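Local coordinates for protein endoglucanase (Clostridium thermocellum, PDB 2C4X) that is the C-terminal PKD and CBM44 portion of a probable cellulase, the CBM44 being a carbohydrate-binding module that recognises beta-glucan chains and xyloglucan, at residues I185-P190 against L217-D222. The protein carries 1 engineered substitution. Sequence-based numbering, arbitrary orientation.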
loop_
_atom_site.group_PDB
_atom_site.type_symbol
_atom_site.label_atom_id
_atom_site.label_comp_id
_atom_site.label_asym_id
_atom_site.label_seq_id
_atom_site.Cartn_x
_atom_site.Cartn_y
_atom_site.Cartn_z
ATOM N N ILE A 185 0.498 -3.191 17.002
ATOM C CA ILE A 185 1.417 -4.295 17.224
ATOM C C ILE A 185 1.906 -4.225 18.664
ATOM O O ILE A 185 2.329 -3.164 19.157
ATOM C CB ILE A 185 2.578 -4.350 16.203
ATOM C CG1 ILE A 185 3.338 -5.679 16.362
ATOM C CG2 ILE A 185 3.505 -3.132 16.345
ATOM C CD1 ILE A 185 4.077 -6.126 15.157
HETATM N N MSE A 186 1.807 -5.359 19.343
HETATM C CA MSE A 186 2.054 -5.438 20.759
HETATM C C MSE A 186 3.091 -6.522 21.066
HETATM O O MSE A 186 2.727 -7.679 21.295
HETATM C CB MSE A 186 0.727 -5.705 21.488
HETATM C CG MSE A 186 0.836 -5.759 22.996
HETATM SE SE MSE A 186 -0.911 -5.805 23.901
HETATM C CE MSE A 186 -1.693 -7.261 22.906
ATOM N N PRO A 187 4.392 -6.162 21.022
ATOM C CA PRO A 187 5.426 -7.057 21.550
ATOM C C PRO A 187 5.293 -7.213 23.061
ATOM O O PRO A 187 4.884 -6.274 23.759
ATOM C CB PRO A 187 6.739 -6.344 21.209
ATOM C CG PRO A 187 6.379 -5.295 20.213
ATOM C CD PRO A 187 4.970 -4.924 20.470
ATOM N N HIS A 188 5.618 -8.400 23.555
ATOM C CA HIS A 188 5.538 -8.699 24.977
ATOM C C HIS A 188 6.552 -9.793 25.270
ATOM O O HIS A 188 6.916 -10.556 24.365
ATOM C CB HIS A 188 4.116 -9.161 25.358
ATOM C CG HIS A 188 3.628 -10.345 24.567
ATOM N ND1 HIS A 188 3.772 -11.643 25.006
ATOM C CD2 HIS A 188 3.017 -10.425 23.360
ATOM C CE1 HIS A 188 3.275 -12.471 24.103
ATOM N NE2 HIS A 188 2.816 -11.757 23.091
ATOM N N THR A 189 7.029 -9.854 26.515
ATOM C CA THR A 189 7.795 -10.994 26.975
ATOM C C THR A 189 6.878 -12.235 26.942
ATOM O O THR A 189 5.653 -12.111 27.090
ATOM C CB THR A 189 8.332 -10.788 28.417
ATOM O OG1 THR A 189 7.242 -10.441 29.285
ATOM C CG2 THR A 189 9.401 -9.690 28.466
ATOM N N PRO A 190 7.462 -13.433 26.740
ATOM C CA PRO A 190 6.661 -14.665 26.725
ATOM C C PRO A 190 5.671 -14.804 27.884
ATOM O O PRO A 190 4.573 -15.295 27.669
ATOM C CB PRO A 190 7.718 -15.769 26.783
ATOM C CG PRO A 190 8.896 -15.165 26.084
ATOM C CD PRO A 190 8.888 -13.710 26.473
ATOM N N LEU A 217 1.646 1.553 10.158
ATOM C CA LEU A 217 2.094 1.406 11.537
ATOM C C LEU A 217 3.542 0.926 11.545
ATOM O O LEU A 217 3.877 -0.042 10.862
ATOM C CB LEU A 217 1.191 0.404 12.261
ATOM C CG LEU A 217 1.610 -0.054 13.661
ATOM C CD1 LEU A 217 1.578 1.094 14.643
ATOM C CD2 LEU A 217 0.727 -1.174 14.115
ATOM N N THR A 218 4.398 1.605 12.304
ATOM C CA THR A 218 5.792 1.186 12.437
ATOM C C THR A 218 6.071 0.543 13.794
ATOM O O THR A 218 5.755 1.121 14.846
ATOM C CB THR A 218 6.770 2.362 12.199
ATOM O OG1 THR A 218 6.482 2.957 10.935
ATOM C CG2 THR A 218 8.224 1.889 12.198
ATOM N N LEU A 219 6.644 -0.661 13.764
ATOM C CA LEU A 219 7.231 -1.254 14.963
ATOM C C LEU A 219 8.583 -0.567 15.191
ATOM O O LEU A 219 9.454 -0.646 14.332
ATOM C CB LEU A 219 7.409 -2.771 14.801
ATOM C CG LEU A 219 8.032 -3.511 15.999
ATOM C CD1 LEU A 219 7.078 -3.488 17.200
ATOM C CD2 LEU A 219 8.410 -4.945 15.647
ATOM N N PRO A 220 8.752 0.136 16.332
ATOM C CA PRO A 220 9.994 0.882 16.569
ATOM C C PRO A 220 11.253 0.010 16.552
ATOM O O PRO A 220 11.215 -1.164 16.936
ATOM C CB PRO A 220 9.780 1.494 17.960
ATOM C CG PRO A 220 8.297 1.546 18.120
ATOM C CD PRO A 220 7.796 0.303 17.444
ATOM N N GLU A 221 12.357 0.602 16.116
ATOM C CA GLU A 221 13.635 -0.099 15.982
ATOM C C GLU A 221 14.238 -0.661 17.281
ATOM O O GLU A 221 15.027 -1.609 17.236
ATOM C CB GLU A 221 14.651 0.816 15.299
ATOM C CG GLU A 221 15.375 0.131 14.169
ATOM C CD GLU A 221 15.501 1.014 12.943
ATOM O OE1 GLU A 221 16.365 1.924 12.955
ATOM O OE2 GLU A 221 14.744 0.789 11.965
ATOM N N ASP A 222 13.877 -0.077 18.421
ATOM C CA ASP A 222 14.469 -0.472 19.708
ATOM C C ASP A 222 13.768 -1.634 20.432
ATOM O O ASP A 222 14.176 -2.017 21.527
ATOM C CB ASP A 222 14.631 0.744 20.641
ATOM C CG ASP A 222 13.298 1.387 21.024
ATOM O OD1 ASP A 222 12.235 0.970 20.513
ATOM O OD2 ASP A 222 13.317 2.321 21.854
#
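Ile-185 and Pro-187 meet Leu-217 and Leu-219 in a contact made almost entirely by apolar side chains. All four residues are buried, and no hydrogen bond joins the two segments.

The methyl CD1 of Leu-219 touches two partners. It lies 3.6 Å from CG of Pro-187 and 3.7 Å from CG2 of Ile-185. The side chains of Ile-185 and Leu-219 cross at about a right angle, while those of Pro-187 and Leu-219 run past each other in opposite senses. Leu-219 has CG trans to its backbone N (chi1 180°), which extends the branch toward the other segment.

Leu-217 meets Ile-185 nearer the main chain. Its CD2 is 3.5 Å from the backbone N of Ile-185 and 4.1 Å from CG2 of the same residue. CG2 of Ile-185 thus faces a methyl of each leucine.

The contact lies between the facing sheets of the CBM44 beta-sandwich, away from the calcium sites. The end of strand 178-187 in one sheet packs against the end of strand 211-218 and the loop that follows it, at the edge of the other. Strand 178-187 has 198-203 and 229-238 as neighbours. Strand 211-218 is an outermost strand, beside 165-172. Met-166 touches Ile-185 and Leu-219, and Asn-198 touches Pro-187 and Leu-219, so both sheets continue the packing.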